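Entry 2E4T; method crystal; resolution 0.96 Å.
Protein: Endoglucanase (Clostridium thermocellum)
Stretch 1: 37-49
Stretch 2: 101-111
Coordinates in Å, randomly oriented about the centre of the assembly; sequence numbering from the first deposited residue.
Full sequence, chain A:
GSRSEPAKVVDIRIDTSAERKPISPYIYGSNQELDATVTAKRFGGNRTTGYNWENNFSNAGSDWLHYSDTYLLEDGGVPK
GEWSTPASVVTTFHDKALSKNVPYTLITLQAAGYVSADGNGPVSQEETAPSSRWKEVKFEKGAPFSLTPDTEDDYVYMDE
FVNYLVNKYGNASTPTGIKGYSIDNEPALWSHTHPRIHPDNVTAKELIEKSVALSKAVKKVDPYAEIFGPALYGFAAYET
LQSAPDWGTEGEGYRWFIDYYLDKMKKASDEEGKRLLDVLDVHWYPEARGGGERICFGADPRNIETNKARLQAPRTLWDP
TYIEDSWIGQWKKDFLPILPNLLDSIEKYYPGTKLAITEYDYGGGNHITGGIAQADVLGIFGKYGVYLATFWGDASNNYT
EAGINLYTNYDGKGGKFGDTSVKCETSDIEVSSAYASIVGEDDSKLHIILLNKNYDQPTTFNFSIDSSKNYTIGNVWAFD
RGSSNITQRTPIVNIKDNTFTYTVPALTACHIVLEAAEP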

# COMPACT_ATOMS: atom_id res chain seq x y z
N THR A 37 -9.86 -0.49 -11.54
CA THR A 37 -10.29 0.77 -10.94
C THR A 37 -9.64 0.85 -9.57
O THR A 37 -9.86 -0.04 -8.70
CB THR A 37 -11.83 0.77 -10.83
OG1 THR A 37 -12.38 0.62 -12.15
CG2 THR A 37 -12.32 2.02 -10.15
N VAL A 38 -8.72 1.79 -9.40
CA VAL A 38 -8.00 1.92 -8.14
C VAL A 38 -8.42 3.20 -7.45
O VAL A 38 -8.95 4.14 -8.05
CB VAL A 38 -6.47 1.89 -8.33
CG1 VAL A 38 -6.04 0.58 -9.02
CG2 VAL A 38 -5.92 3.09 -9.07
N THR A 39 -8.16 3.24 -6.11
CA THR A 39 -8.62 4.38 -5.31
C THR A 39 -7.48 5.15 -4.66
O THR A 39 -7.71 6.11 -3.94
CB THR A 39 -9.60 3.91 -4.24
OG1 THR A 39 -8.90 3.02 -3.36
CG2 THR A 39 -10.81 3.20 -4.85
N ALA A 40 -6.24 4.75 -4.97
CA ALA A 40 -5.07 5.54 -4.56
C ALA A 40 -3.97 5.21 -5.60
O ALA A 40 -3.90 4.11 -6.14
CB ALA A 40 -4.59 5.18 -3.14
N LYS A 41 -3.12 6.24 -5.83
CA LYS A 41 -1.93 6.07 -6.65
C LYS A 41 -0.73 6.58 -5.87
O LYS A 41 -0.74 7.71 -5.38
CB LYS A 41 -2.05 6.84 -7.98
CG LYS A 41 -2.93 6.17 -9.00
CD LYS A 41 -2.49 4.76 -9.42
CE LYS A 41 -1.07 4.63 -9.92
NZ LYS A 41 -0.82 5.38 -11.20
N ARG A 42 0.31 5.74 -5.80
CA ARG A 42 1.58 6.11 -5.17
C ARG A 42 2.66 6.26 -6.22
O ARG A 42 2.87 5.35 -7.04
CB ARG A 42 2.00 5.01 -4.17
CG ARG A 42 3.43 5.21 -3.63
CD ARG A 42 3.68 4.22 -2.53
NE ARG A 42 5.01 4.27 -1.93
CZ ARG A 42 6.02 3.46 -2.21
NH1 ARG A 42 5.98 2.63 -3.24
NH2 ARG A 42 7.08 3.51 -1.38
N PHE A 43 3.34 7.43 -6.15
CA PHE A 43 4.58 7.69 -6.87
C PHE A 43 5.71 7.39 -5.89
O PHE A 43 5.92 8.18 -4.96
CB PHE A 43 4.60 9.16 -7.31
CG PHE A 43 5.90 9.62 -7.92
CD1 PHE A 43 6.24 9.25 -9.24
CD2 PHE A 43 6.77 10.44 -7.21
CE1 PHE A 43 7.43 9.67 -9.82
CE2 PHE A 43 7.97 10.92 -7.83
CZ PHE A 43 8.27 10.52 -9.11
N GLY A 44 6.31 6.20 -6.00
CA GLY A 44 7.25 5.77 -4.99
C GLY A 44 8.12 4.67 -5.53
O GLY A 44 8.11 4.34 -6.72
N GLY A 45 8.91 4.06 -4.62
CA GLY A 45 9.83 3.03 -5.00
C GLY A 45 11.22 3.59 -5.35
O GLY A 45 11.48 4.80 -5.22
N ASN A 46 12.11 2.69 -5.77
CA ASN A 46 13.54 3.02 -5.81
C ASN A 46 13.83 4.26 -6.67
O ASN A 46 14.71 5.06 -6.29
CB ASN A 46 14.32 1.84 -6.39
CG ASN A 46 14.35 0.67 -5.46
OD1 ASN A 46 14.03 0.80 -4.26
ND2 ASN A 46 14.82 -0.49 -5.96
N ARG A 47 13.15 4.44 -7.81
CA ARG A 47 13.50 5.53 -8.69
C ARG A 47 13.17 6.88 -8.08
O ARG A 47 13.67 7.92 -8.59
CB ARG A 47 12.77 5.43 -10.02
CG ARG A 47 13.51 4.64 -11.08
CD ARG A 47 14.60 5.51 -11.70
NE ARG A 47 15.30 4.77 -12.74
CZ ARG A 47 16.07 5.39 -13.64
NH1 ARG A 47 16.29 6.71 -13.57
NH2 ARG A 47 16.66 4.67 -14.62
N THR A 48 12.33 6.94 -7.05
CA THR A 48 11.93 8.23 -6.53
C THR A 48 12.93 8.85 -5.54
O THR A 48 12.86 10.05 -5.31
CB THR A 48 10.51 8.18 -5.92
OG1 THR A 48 10.49 7.37 -4.76
CG2 THR A 48 9.50 7.72 -6.96
N THR A 49 13.90 8.07 -5.04
CA THR A 49 14.83 8.62 -4.06
C THR A 49 15.67 9.77 -4.62
O THR A 49 15.89 10.78 -3.97
CB THR A 49 15.73 7.48 -3.53
OG1 THR A 49 14.91 6.56 -2.81
CG2 THR A 49 16.87 8.03 -2.67
N ASN A 101 -10.35 9.46 -11.83
CA ASN A 101 -11.23 9.58 -10.67
C ASN A 101 -10.59 8.91 -9.44
O ASN A 101 -11.30 8.32 -8.59
CB ASN A 101 -12.63 8.99 -10.94
CG ASN A 101 -13.22 9.57 -12.20
OD1 ASN A 101 -13.25 8.93 -13.28
ND2 ASN A 101 -13.69 10.76 -12.11
N VAL A 102 -9.27 9.00 -9.31
CA VAL A 102 -8.57 8.44 -8.13
C VAL A 102 -8.51 9.51 -7.05
O VAL A 102 -7.98 10.60 -7.31
CB VAL A 102 -7.15 8.02 -8.53
CG1 VAL A 102 -6.38 7.59 -7.29
CG2 VAL A 102 -7.19 6.88 -9.54
N PRO A 103 -9.05 9.25 -5.85
CA PRO A 103 -9.17 10.32 -4.84
C PRO A 103 -7.95 10.52 -4.01
O PRO A 103 -7.90 11.53 -3.31
CB PRO A 103 -10.34 9.85 -3.99
CG PRO A 103 -10.26 8.37 -4.02
CD PRO A 103 -9.87 8.05 -5.48
N TYR A 104 -6.93 9.67 -4.06
CA TYR A 104 -5.75 9.84 -3.22
C TYR A 104 -4.51 9.67 -4.08
O TYR A 104 -4.30 8.62 -4.68
CB TYR A 104 -5.71 8.82 -2.05
CG TYR A 104 -4.88 9.29 -0.89
CD1 TYR A 104 -5.49 9.64 0.32
CD2 TYR A 104 -3.48 9.41 -0.97
CE1 TYR A 104 -4.77 10.14 1.39
CE2 TYR A 104 -2.74 9.89 0.11
CZ TYR A 104 -3.39 10.29 1.26
OH TYR A 104 -2.63 10.85 2.27
N THR A 105 -3.64 10.72 -4.10
CA THR A 105 -2.32 10.63 -4.68
C THR A 105 -1.30 10.82 -3.57
O THR A 105 -1.40 11.78 -2.78
CB THR A 105 -2.14 11.70 -5.76
OG1 THR A 105 -3.08 11.44 -6.81
CG2 THR A 105 -0.72 11.66 -6.34
N LEU A 106 -0.34 9.89 -3.51
CA LEU A 106 0.76 9.89 -2.55
C LEU A 106 2.07 10.09 -3.32
O LEU A 106 2.40 9.29 -4.19
CB LEU A 106 0.78 8.54 -1.83
CG LEU A 106 1.98 8.27 -0.92
CD1 LEU A 106 2.08 9.31 0.18
CD2 LEU A 106 1.87 6.88 -0.30
N ILE A 107 2.74 11.24 -3.05
CA ILE A 107 3.97 11.58 -3.77
C ILE A 107 5.17 11.43 -2.84
O ILE A 107 5.22 12.04 -1.77
CB ILE A 107 3.88 13.04 -4.30
CG1 ILE A 107 2.75 13.18 -5.31
CG2 ILE A 107 5.22 13.50 -4.88
CD1 ILE A 107 2.78 12.24 -6.50
N THR A 108 6.16 10.67 -3.31
CA THR A 108 7.41 10.55 -2.54
C THR A 108 8.26 11.79 -2.71
O THR A 108 8.53 12.26 -3.84
CB THR A 108 8.16 9.32 -2.98
OG1 THR A 108 7.35 8.15 -2.67
CG2 THR A 108 9.49 9.17 -2.23
N LEU A 109 8.72 12.30 -1.56
CA LEU A 109 9.71 13.37 -1.48
C LEU A 109 11.07 12.74 -1.12
O LEU A 109 11.18 11.62 -0.65
CB LEU A 109 9.30 14.41 -0.43
CG LEU A 109 7.94 15.07 -0.71
CD1 LEU A 109 7.62 16.03 0.45
CD2 LEU A 109 7.93 15.80 -2.05
N GLN A 110 12.13 13.55 -1.38
CA GLN A 110 13.49 13.03 -1.40
C GLN A 110 14.23 13.40 -0.10
O GLN A 110 14.38 14.58 0.23
CB GLN A 110 14.20 13.66 -2.62
CG GLN A 110 13.65 13.13 -3.94
CD GLN A 110 12.19 13.49 -4.22
OE1 GLN A 110 11.80 14.67 -4.14
NE2 GLN A 110 11.39 12.47 -4.57
N ALA A 111 14.68 12.36 0.62
CA ALA A 111 15.30 12.54 1.90
C ALA A 111 16.68 11.90 2.03
O ALA A 111 17.39 12.16 2.99
CB ALA A 111 14.41 12.07 3.06
O HOH W 1 -11.46 5.49 -8.14

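The carbonyl oxygen of Phe43 accepts two hydrogen bonds from a single residue of the neighbouring strand: Thr108 N lies 3.0 Å from Phe43 O, and Thr108 OG1 lies 2.7 Å from the same Phe43 O. The backbone bond is bent, with an angle of 140° at the hydrogen, and the hydroxyl supplements it just where the regular pairing ends. Threonine suits the place because its short side chain, in the m rotamer, carries the hydroxyl back to a main-chain acceptor while its methyl, CG2, remains free to pack, 3.3 Å from Thr48 OG1.

Before this point the two stretches form a parallel ladder, their strand directions differing by 11°. In the parallel pattern, alternate residues of each stretch turn their N and O to the other: Lys41 sits between Tyr104 and Leu106, and Phe43 between Leu106 and Thr108. Lys41 N donates to Tyr104 O, Leu106 N to Lys41 O, and Phe43 N to Leu106 O, each pair of atoms 2.9 Å apart and each bond nearly straight. CA-H groups add close contacts to the same acceptors, as where Arg42 CA lies 3.4 Å from Leu106 O.

Side chains alternate between the faces. Arg42 and Leu106 share one face, where the aliphatic part of the arginine serves as a hydrophobic neighbour: Arg42 CD is 3.9 Å from Leu106 CD2. With chi1 to chi3 all t, the arginine is extended, and its terminal nitrogens find hydrogen-bond partners elsewhere in the structure. On the opposite face, Phe43 CB meets Ile107 CD1 at 3.7 Å, a snug apolar contact between buried residues. Lys41 begins on this face too, its CG 4.1 Å from Val102 CG1, but its end leads away, so its methylenes can pack here while the terminal NZ is hydrogen-bonded elsewhere in the structure.

Near the start, branched Val102 fills the space beside Val38, with 4.0 Å between their CG2 atoms. A water bridges the backbones here, donating to Val38 O and Asn101 O at 2.9 Å each from its oxygen. Thr39 O is less fortunate: Pro103 CD sits 3.3 Å from it, and this buried carbonyl has no hydrogen-bond partner.

Beyond the strand, Gly45 adopts a positive phi of 90°, where a CB would jam against the preceding carbonyl. The turn is secured by Thr48, whose N and OG1 both donate to Gly45 O, at 2.9 and 2.8 Å respectively. Gln110 completes the join: its amide NE2 donates to Thr48 O at 2.9 Å and to Thr108 O at 3.0 Å, linking the turn to the second stretch.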